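Local coordinates for protein DspB (Aggregatibacter actinomycetemcomitans, PDB 1YHT) that acts as a family 20 glycoside hydrolase (beta-N-acetylhexosaminidase) that releases biofilms, presumably by cleaving N-acetylglucosamine linkages in the matrix polysaccharide, at residues I62-H65 and L66-Q69; F91-Y94 and R95-D98; N68-A71 and E72-V75; H51-F54 and S55-E58. One frame throughout, in Å; residues are numbered along the deposited sequence.

How the contacts relate
Contacts 4, 1 and 3 follow one another along the excursion that leaves barrel strand 49-53 and ends at strand 75-76; contact 2 opens the helix beyond the small antiparallel sheet. Contact 4 is the innermost, centred about 7 Å from the centre of the chain, at the barrel end where enzymes of this fold keep their active sites. Contact 1, whose centre is about 14 Å from that of contact 4, is the hub: Ile62 packs on Phe54, Glu63 makes a salt bridge to Arg70 of contact 3, and His65 ND1 lies 2.8 Å from Tyr94 OH of contact 2. Glycerol, probably from the crystallisation liquor, lies about 4 Å from the His65 side chain and likewise from that of Tyr94.

Contact 1 (I62-H65 and L66-Q69); sequences IESH and LLNQ
A tight hairpin-like reversal, built from a type I turn over His65 to Asn68 and a G1 bulge, brings Ser64 face to face with Gln69. Two backbone bonds join that antiparallel pair, Ser64 N to Gln69 O at 3.0 Å and Gln69 N to Ser64 O at 2.9 Å, while Asn68 N reaches His65 O at 3.1 Å to close the turn. Asn68, with positive phi (52°), is the extra residue that lets the bulge form.

Ser64 also braces the turn from within. With OG anti to the backbone N (chi1 178°), the hydroxyl oxygen lies on the carbonyl side, ahead of the chain, and accepts the amide of Leu67 at 2.8 Å in a nearly straight bond (167°). The same oxygen pairs with Glu166, whose carboxylate also takes Leu66 N, so a carboxylate from helix 154-171 grips the turn at two points.

At the open end, the extended Gln69 side chain runs alongside the segment 62-65, and NE2 gives a bond of 2.9 Å to Ile62 O. The donor stands well above the carbonyl plane of Ile62, yet the acceptor lies in the plane of the Gln69 amide. Tyr60 O and Asn84 ND2 bond to the same amide and fix its rotation. Leu67 rests on Leu163 of helix 154-171 and on Leu127 and Val128 of helix 122-132, wedging the turn between two helices.

Contact 2 (F91-Y94 and R95-D98); sequences FLSY and RQLD
Ser93 and Gln96 form a capping box at the start of helix 94-106, with Ser93 as the N-cap residue. Each closes on the other: Gln96 N donates to Ser93 OG at 3.0 Å, and Ser93 N donates to Gln96 OE1 at 2.9 Å. A chi1 of 75° sets OG between the backbone N and the carbonyl carbon of its own residue, where it meets the first turn almost straight on (168° at the hydrogen). The Gln96 chain, extended beyond CG, runs back past Ser93 OG, so that its amide oxygen takes the Ser93 N-H, the donor tilted from the carbonyl plane of the amide. The helix proper follows with Leu97 N bonded to Ser93 O at 2.8 Å.

Beneath the box the packing is close. Leu92 and Leu97 cross at about a right angle, CD1 of the former 3.8 Å from CD2 of the latter, with Ile35 of helix 32-44 and Ile170 of helix 154-171 adding to this apolar layer.

The other flank is looser. Arg95 is exposed, bends at chi3 and leads its guanidinium away from the cap, and Asp98, also exposed, pairs with Lys101 one turn farther on. Tyr94 bonds through OH to His65. Even the box has a wet corner: one water donates both to Phe91 O, at 2.6 Å, and to Gln96 OE1, at 2.8 Å, giving that amide oxygen a second donor.

Contact 3 (N68-A71 and E72-V75); sequences NQRA and ENAV
Two overlapping turns, Arg70 to Asn73 and Ala71 to Ala74, wind the chain onward from the bulge before it joins a small antiparallel sheet. Asn68 takes little part in them; its ND2 bonds to Asp131. Gln69 turns its side chain away from the segment 72-75 and is the buried residue of this otherwise superficial contact.

Arg70 is the pivot. Its carbonyl oxygen accepts the backbone amide of Asn73 at 2.9 Å, the donor standing above the carbonyl plane (61° out of it), as suits a tight reversal of four residues. CB of Asn73 lies 3.9 Å from Arg70 O. Successive bends at chi2 (-55°) and chi3 curl the Arg70 side chain away from the segment 72-75, so that NE meets Glu63 in a salt bridge and the guanidinium packs against the His65 ring.

Ala71 starts the second turn: its O accepts Ala74 N at 3.1 Å, again from above the carbonyl plane, with the Ala74 methyl carbon CB 3.5 Å from that oxygen. A water also donates to Ala71 O at 2.8 Å. Glu63 OE2 takes both Ala71 N and Arg70 NE, pinning the entry to both turns.

Beyond the turns, Val75 pairs through its backbone with Ile83, while Ala71 and Ala74 press on Tyr82 of strand 82-83 and Ala74 reaches Phe91 of strand 90-91.

Contact 4 (H51-F54 and S55-E58); sequences HLHF and SDHE
Ser55 follows His53 and Phe54 as the chain leaves strand 49-53, in the parallel beta-barrel of this TIM-barrel hydrolase, and these three residues bury most of the contact. Ser55 gives up the most surface to the contact. Its backbone N lies 3.7 Å from Phe54 CG, oblique to the ring, and its CB is 3.9 Å from Phe54 CD1; Ser55 O comes within 3.6 Å of His53 NE2, again obliquely.

Phe54 points its ring the other way, into the apolar layer between barrel and helices, where Val167 of helix 154-171, Pro113 and Ile62 pack against it and Tyr60 meets it edge-to-face. Strand residues alternate, and His53 accordingly faces the interior. Its CG is anti to the backbone N (chi1 -172°), which carries the imidazole forward along the departing chain, to where Asp56 can reach it.

There NE2 donates to Asp56 OD2 over 2.6 Å, a His-carboxylate bond in the plane of the ring and near straight (164°), although the ring and carboxylate planes are turned 42° apart. Glu114 bonds to ND1, so both imidazole nitrogens are held and the ring cannot easily rotate; Trp330 meets it edge-to-face. This polar cluster lies at the barrel end that carries the active site in such folds. Asp56 is fixed in turn: OD1 pairs with His120 and, through its anti lone pair, accepts His57 N at 2.8 Å, while OD2 likewise offers His53 its anti lone pair.

Contact 1 (I62-H65 and L66-Q69)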
loop_
_atom_site.group_PDB
_atom_site.type_symbol
_atom_site.label_atom_id
_atom_site.label_comp_id
_atom_site.label_asym_id
_atom_site.label_seq_id
_atom_site.Cartn_x
_atom_site.Cartn_y
_atom_site.Cartn_z
ATOM N N ILE A 62 5.073 6.294 -11.197
ATOM C CA ILE A 62 4.185 7.126 -12.013
ATOM C C ILE A 62 4.848 8.423 -12.359
ATOM O O ILE A 62 5.766 8.863 -11.690
ATOM C CB ILE A 62 2.796 7.418 -11.320
ATOM C CG1 ILE A 62 2.949 8.312 -10.086
ATOM C CG2 ILE A 62 2.173 6.121 -10.924
ATOM C CD1 ILE A 62 1.630 8.479 -9.286
ATOM N N GLU A 63 4.323 9.055 -13.401
ATOM C CA GLU A 63 4.777 10.332 -13.839
ATOM C C GLU A 63 4.539 11.413 -12.771
ATOM O O GLU A 63 3.560 11.357 -11.983
ATOM C CB GLU A 63 4.083 10.706 -15.154
ATOM C CG GLU A 63 4.614 11.958 -15.804
ATOM C CD GLU A 63 4.272 12.121 -17.287
ATOM O OE1 GLU A 63 3.468 11.352 -17.883
ATOM O OE2 GLU A 63 4.889 13.016 -17.863
ATOM N N SER A 64 5.411 12.424 -12.786
ATOM C CA SER A 64 5.362 13.510 -11.789
ATOM C C SER A 64 5.976 14.808 -12.321
ATOM O O SER A 64 7.137 14.813 -12.735
ATOM C CB SER A 64 6.129 13.139 -10.521
ATOM O OG SER A 64 6.100 14.218 -9.580
ATOM N N HIS A 65 5.187 15.886 -12.299
ATOM C CA HIS A 65 5.733 17.249 -12.457
ATOM C C HIS A 65 6.624 17.646 -11.260
ATOM O O HIS A 65 7.725 18.122 -11.424
ATOM C CB HIS A 65 4.591 18.279 -12.565
ATOM C CG HIS A 65 4.011 18.438 -13.938
ATOM N ND1 HIS A 65 3.331 17.432 -14.588
ATOM C CD2 HIS A 65 3.947 19.529 -14.745
ATOM C CE1 HIS A 65 2.919 17.885 -15.766
ATOM N NE2 HIS A 65 3.303 19.154 -15.896
ATOM N N LEU A 66 6.125 17.418 -10.043
ATOM C CA LEU A 66 6.846 17.855 -8.828
ATOM C C LEU A 66 8.212 17.198 -8.669
ATOM O O LEU A 66 9.193 17.844 -8.235
ATOM C CB LEU A 66 5.974 17.592 -7.577
ATOM C CG LEU A 66 5.056 18.701 -7.047
ATOM C CD1 LEU A 66 4.198 19.245 -8.063
ATOM C CD2 LEU A 66 4.183 18.166 -5.936
ATOM N N LEU A 67 8.290 15.907 -8.981
ATOM C CA LEU A 67 9.562 15.177 -8.919
ATOM C C LEU A 67 10.315 15.163 -10.251
ATOM O O LEU A 67 11.374 14.582 -10.351
ATOM C CB LEU A 67 9.350 13.770 -8.404
ATOM C CG LEU A 67 8.546 13.687 -7.103
ATOM C CD1 LEU A 67 8.208 12.274 -6.818
ATOM C CD2 LEU A 67 9.268 14.296 -5.918
ATOM N N ASN A 68 9.752 15.840 -11.243
ATOM C CA ASN A 68 10.303 15.990 -12.574
ATOM C C ASN A 68 10.704 14.642 -13.237
ATOM O O ASN A 68 11.852 14.426 -13.583
ATOM C CB ASN A 68 11.467 17.016 -12.613
ATOM C CG ASN A 68 11.815 17.423 -14.021
ATOM O OD1 ASN A 68 11.025 17.219 -14.938
ATOM N ND2 ASN A 68 13.000 18.009 -14.213
ATOM N N GLN A 69 9.732 13.739 -13.322
ATOM C CA GLN A 69 9.843 12.448 -13.957
ATOM C C GLN A 69 8.803 12.482 -15.028
ATOM O O GLN A 69 7.604 12.254 -14.767
ATOM C CB GLN A 69 9.559 11.309 -12.955
ATOM C CG GLN A 69 9.534 9.943 -13.633
ATOM C CD GLN A 69 9.729 8.809 -12.668
ATOM O OE1 GLN A 69 10.861 8.347 -12.482
ATOM N NE2 GLN A 69 8.612 8.332 -12.055
#

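Contact 2 (F91-Y94 and R95-D98)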
loop_
_atom_site.group_PDB
_atom_site.type_symbol
_atom_site.label_atom_id
_atom_site.label_comp_id
_atom_site.label_asym_id
_atom_site.label_seq_id
_atom_site.Cartn_x
_atom_site.Cartn_y
_atom_site.Cartn_z
ATOM N N PHE A 91 8.025 4.026 -15.339
ATOM C CA PHE A 91 6.885 4.706 -14.721
ATOM C C PHE A 91 5.728 4.791 -15.680
ATOM O O PHE A 91 5.890 4.758 -16.916
ATOM C CB PHE A 91 7.299 6.064 -14.178
ATOM C CG PHE A 91 7.731 7.035 -15.236
ATOM C CD1 PHE A 91 6.803 7.926 -15.783
ATOM C CD2 PHE A 91 9.050 7.086 -15.678
ATOM C CE1 PHE A 91 7.190 8.861 -16.750
ATOM C CE2 PHE A 91 9.431 8.014 -16.639
ATOM C CZ PHE A 91 8.492 8.893 -17.181
ATOM N N LEU A 92 4.528 4.876 -15.121
ATOM C CA LEU A 92 3.308 5.030 -15.929
ATOM C C LEU A 92 3.178 6.472 -16.305
ATOM O O LEU A 92 3.232 7.353 -15.431
ATOM C CB LEU A 92 2.069 4.563 -15.146
ATOM C CG LEU A 92 1.979 3.070 -14.893
ATOM C CD1 LEU A 92 0.918 2.742 -13.823
ATOM C CD2 LEU A 92 1.753 2.261 -16.188
ATOM N N SER A 93 2.958 6.739 -17.590
ATOM C CA SER A 93 2.689 8.080 -18.025
ATOM C C SER A 93 1.295 8.504 -17.581
ATOM O O SER A 93 0.440 7.674 -17.296
ATOM C CB SER A 93 2.775 8.196 -19.557
ATOM O OG SER A 93 1.629 7.608 -20.152
ATOM N N TYR A 94 1.061 9.811 -17.574
ATOM C CA TYR A 94 -0.278 10.336 -17.298
ATOM C C TYR A 94 -1.350 9.813 -18.290
ATOM O O TYR A 94 -2.470 9.547 -17.899
ATOM C CB TYR A 94 -0.295 11.849 -17.400
ATOM C CG TYR A 94 0.535 12.600 -16.395
ATOM C CD1 TYR A 94 0.513 12.284 -15.022
ATOM C CD2 TYR A 94 1.304 13.674 -16.802
ATOM C CE1 TYR A 94 1.271 13.014 -14.114
ATOM C CE2 TYR A 94 2.056 14.432 -15.866
ATOM C CZ TYR A 94 2.037 14.072 -14.541
ATOM O OH TYR A 94 2.812 14.849 -13.658
ATOM N N ARG A 95 -1.006 9.710 -19.566
ATOM C CA ARG A 95 -1.925 9.118 -20.559
ATOM C C ARG A 95 -2.257 7.666 -20.262
ATOM O O ARG A 95 -3.423 7.250 -20.290
ATOM C CB ARG A 95 -1.342 9.282 -21.967
ATOM C CG ARG A 95 -2.083 8.502 -23.088
ATOM C CD ARG A 95 -1.750 9.060 -24.497
ATOM N NE ARG A 95 -3.018 9.344 -25.229
ATOM C CZ ARG A 95 -3.677 10.509 -25.249
ATOM N NH1 ARG A 95 -3.199 11.592 -24.619
ATOM N NH2 ARG A 95 -4.827 10.604 -25.940
ATOM N N GLN A 96 -1.233 6.899 -19.924
ATOM C CA GLN A 96 -1.418 5.538 -19.456
ATOM C C GLN A 96 -2.294 5.446 -18.216
ATOM O O GLN A 96 -3.204 4.624 -18.153
ATOM C CB GLN A 96 -0.082 4.856 -19.195
ATOM C CG GLN A 96 0.628 4.546 -20.488
ATOM C CD GLN A 96 2.082 4.128 -20.316
ATOM O OE1 GLN A 96 2.699 4.372 -19.290
ATOM N NE2 GLN A 96 2.628 3.486 -21.348
ATOM N N LEU A 97 -2.048 6.316 -17.240
ATOM C CA LEU A 97 -2.873 6.329 -16.036
ATOM C C LEU A 97 -4.321 6.723 -16.328
ATOM O O LEU A 97 -5.240 6.219 -15.700
ATOM C CB LEU A 97 -2.270 7.271 -15.032
ATOM C CG LEU A 97 -0.946 6.834 -14.401
ATOM C CD1 LEU A 97 -0.132 8.018 -13.918
ATOM C CD2 LEU A 97 -1.208 5.820 -13.298
ATOM N N ASP A 98 -4.519 7.655 -17.262
ATOM C CA ASP A 98 -5.875 8.061 -17.655
ATOM C C ASP A 98 -6.646 6.916 -18.344
ATOM O O ASP A 98 -7.818 6.733 -18.108
ATOM C CB ASP A 98 -5.841 9.259 -18.591
ATOM C CG ASP A 98 -5.515 10.563 -17.880
ATOM O OD1 ASP A 98 -5.603 10.641 -16.623
ATOM O OD2 ASP A 98 -5.183 11.522 -18.621
HETATM O O HOH W 1 5.234 3.259 -18.952
#

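Contact 3 (N68-A71 and E72-V75)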
loop_
_atom_site.group_PDB
_atom_site.type_symbol
_atom_site.label_atom_id
_atom_site.label_comp_id
_atom_site.label_asym_id
_atom_site.label_seq_id
_atom_site.Cartn_x
_atom_site.Cartn_y
_atom_site.Cartn_z
ATOM N N ASN A 68 9.752 15.840 -11.243
ATOM C CA ASN A 68 10.303 15.990 -12.574
ATOM C C ASN A 68 10.704 14.642 -13.237
ATOM O O ASN A 68 11.852 14.426 -13.583
ATOM C CB ASN A 68 11.467 17.016 -12.613
ATOM C CG ASN A 68 11.815 17.423 -14.021
ATOM O OD1 ASN A 68 11.025 17.219 -14.938
ATOM N ND2 ASN A 68 13.000 18.009 -14.213
ATOM N N GLN A 69 9.732 13.739 -13.322
ATOM C CA GLN A 69 9.843 12.448 -13.957
ATOM C C GLN A 69 8.803 12.482 -15.028
ATOM O O GLN A 69 7.604 12.254 -14.767
ATOM C CB GLN A 69 9.559 11.309 -12.955
ATOM C CG GLN A 69 9.534 9.943 -13.633
ATOM C CD GLN A 69 9.729 8.809 -12.668
ATOM O OE1 GLN A 69 10.861 8.347 -12.482
ATOM N NE2 GLN A 69 8.612 8.332 -12.055
ATOM N N ARG A 70 9.229 12.854 -16.227
ATOM C CA ARG A 70 8.316 13.205 -17.280
ATOM C C ARG A 70 8.468 12.233 -18.465
ATOM O O ARG A 70 9.586 11.796 -18.828
ATOM C CB ARG A 70 8.525 14.659 -17.708
ATOM C CG ARG A 70 8.225 15.764 -16.644
ATOM C CD ARG A 70 6.822 15.704 -16.040
ATOM N NE ARG A 70 5.741 15.543 -17.001
ATOM C CZ ARG A 70 5.241 16.508 -17.773
ATOM N NH1 ARG A 70 5.746 17.733 -17.732
ATOM N NH2 ARG A 70 4.252 16.255 -18.623
ATOM N N ALA A 71 7.321 11.903 -19.065
ATOM C CA ALA A 71 7.272 10.990 -20.219
ATOM C C ALA A 71 8.128 11.504 -21.395
ATOM O O ALA A 71 8.840 10.740 -22.058
ATOM C CB ALA A 71 5.879 10.759 -20.656
ATOM N N GLU A 72 8.108 12.800 -21.593
ATOM C CA GLU A 72 8.876 13.396 -22.638
ATOM C C GLU A 72 10.381 13.218 -22.421
ATOM O O GLU A 72 11.107 13.183 -23.420
ATOM C CB GLU A 72 8.460 14.872 -22.767
ATOM C CG GLU A 72 8.758 15.586 -24.052
ATOM C CD GLU A 72 7.955 16.902 -24.137
ATOM O OE1 GLU A 72 6.752 16.822 -24.525
ATOM O OE2 GLU A 72 8.502 17.977 -23.778
ATOM N N ASN A 73 10.834 13.072 -21.153
ATOM C CA ASN A 73 12.268 12.912 -20.779
ATOM C C ASN A 73 12.724 11.444 -20.822
ATOM O O ASN A 73 13.907 11.147 -20.820
ATOM C CB ASN A 73 12.764 13.884 -19.577
ATOM C CG ASN A 73 12.794 13.293 -18.031
ATOM O OD1 ASN A 73 13.716 12.494 -17.622
ATOM N ND2 ASN A 73 11.913 13.901 -17.125
ATOM N N ALA A 74 11.767 10.534 -21.002
ATOM C CA ALA A 74 11.990 9.120 -20.824
ATOM C C ALA A 74 12.411 8.411 -22.137
ATOM O O ALA A 74 12.181 8.912 -23.242
ATOM C CB ALA A 74 10.735 8.493 -20.247
ATOM N N VAL A 75 13.004 7.239 -22.006
ATOM C CA VAL A 75 13.157 6.339 -23.168
ATOM C C VAL A 75 11.978 5.353 -23.156
ATOM O O VAL A 75 11.724 4.707 -22.142
ATOM C CB VAL A 75 14.607 5.678 -23.221
ATOM C CG1 VAL A 75 15.054 5.250 -21.892
ATOM C CG2 VAL A 75 14.665 4.497 -24.173
HETATM O O HOH W 2 9.955 9.183 -24.103
#

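Contact 4 (H51-F54 and S55-E58)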
loop_
_atom_site.group_PDB
_atom_site.type_symbol
_atom_site.label_atom_id
_atom_site.label_comp_id
_atom_site.label_asym_id
_atom_site.label_seq_id
_atom_site.Cartn_x
_atom_site.Cartn_y
_atom_site.Cartn_z
ATOM N N HIS A 51 -5.730 -1.008 -4.638
ATOM C CA HIS A 51 -4.775 -0.251 -3.827
ATOM C C HIS A 51 -3.415 -0.315 -4.510
ATOM O O HIS A 51 -2.743 -1.370 -4.579
ATOM C CB HIS A 51 -4.855 -0.845 -2.395
ATOM C CG HIS A 51 -3.803 -0.384 -1.412
ATOM N ND1 HIS A 51 -3.735 -0.917 -0.134
ATOM C CD2 HIS A 51 -2.763 0.485 -1.514
ATOM C CE1 HIS A 51 -2.705 -0.389 0.503
ATOM N NE2 HIS A 51 -2.078 0.441 -0.315
ATOM N N LEU A 52 -3.025 0.829 -5.062
ATOM C CA LEU A 52 -1.835 0.930 -5.911
ATOM C C LEU A 52 -0.661 1.431 -5.131
ATOM O O LEU A 52 -0.540 2.645 -4.866
ATOM C CB LEU A 52 -2.073 1.842 -7.092
ATOM C CG LEU A 52 -1.125 1.614 -8.275
ATOM C CD1 LEU A 52 -1.354 0.220 -8.924
ATOM C CD2 LEU A 52 -1.256 2.717 -9.322
ATOM N N HIS A 53 0.220 0.485 -4.782
ATOM C CA HIS A 53 1.456 0.778 -4.030
ATOM C C HIS A 53 2.554 1.064 -5.041
ATOM O O HIS A 53 3.319 0.166 -5.387
ATOM C CB HIS A 53 1.786 -0.422 -3.115
ATOM C CG HIS A 53 2.916 -0.172 -2.154
ATOM N ND1 HIS A 53 2.714 0.254 -0.856
ATOM C CD2 HIS A 53 4.253 -0.306 -2.303
ATOM C CE1 HIS A 53 3.889 0.381 -0.255
ATOM N NE2 HIS A 53 4.841 0.046 -1.114
ATOM N N PHE A 54 2.615 2.318 -5.507
ATOM C CA PHE A 54 3.498 2.761 -6.622
ATOM C C PHE A 54 4.789 3.444 -6.181
ATOM O O PHE A 54 5.629 3.774 -7.020
ATOM C CB PHE A 54 2.745 3.703 -7.616
ATOM C CG PHE A 54 2.256 4.985 -6.998
ATOM C CD1 PHE A 54 3.099 6.084 -6.861
ATOM C CD2 PHE A 54 0.967 5.091 -6.548
ATOM C CE1 PHE A 54 2.658 7.224 -6.260
ATOM C CE2 PHE A 54 0.537 6.240 -5.952
ATOM C CZ PHE A 54 1.383 7.311 -5.820
ATOM N N SER A 55 4.947 3.643 -4.863
ATOM C CA SER A 55 6.082 4.392 -4.332
ATOM C C SER A 55 6.711 3.591 -3.146
ATOM O O SER A 55 6.023 3.244 -2.176
ATOM C CB SER A 55 5.630 5.772 -3.890
ATOM O OG SER A 55 6.678 6.492 -3.245
ATOM N N ASP A 56 8.001 3.295 -3.251
ATOM C CA ASP A 56 8.706 2.615 -2.162
ATOM C C ASP A 56 10.191 2.935 -2.298
ATOM O O ASP A 56 10.544 3.877 -2.981
ATOM C CB ASP A 56 8.416 1.092 -2.146
ATOM C CG ASP A 56 8.378 0.511 -0.728
ATOM O OD1 ASP A 56 9.478 0.499 -0.096
ATOM O OD2 ASP A 56 7.261 0.099 -0.209
ATOM N N HIS A 57 11.070 2.155 -1.684
ATOM C CA HIS A 57 12.490 2.429 -1.793
ATOM C C HIS A 57 13.048 2.293 -3.210
ATOM O O HIS A 57 13.833 3.126 -3.643
ATOM C CB HIS A 57 13.301 1.500 -0.897
ATOM C CG HIS A 57 12.955 1.585 0.542
ATOM N ND1 HIS A 57 13.213 2.708 1.293
ATOM C CD2 HIS A 57 12.488 0.653 1.402
ATOM C CE1 HIS A 57 12.890 2.474 2.550
ATOM N NE2 HIS A 57 12.460 1.233 2.651
ATOM N N GLU A 58 12.553 1.317 -3.954
ATOM C CA GLU A 58 13.176 0.904 -5.188
ATOM C C GLU A 58 12.731 1.778 -6.371
ATOM O O GLU A 58 13.497 1.940 -7.335
ATOM C CB GLU A 58 12.843 -0.561 -5.490
ATOM C CG GLU A 58 13.455 -1.597 -4.540
ATOM C CD GLU A 58 12.700 -1.748 -3.246
ATOM O OE1 GLU A 58 11.738 -1.007 -2.991
ATOM O OE2 GLU A 58 13.075 -2.620 -2.456
#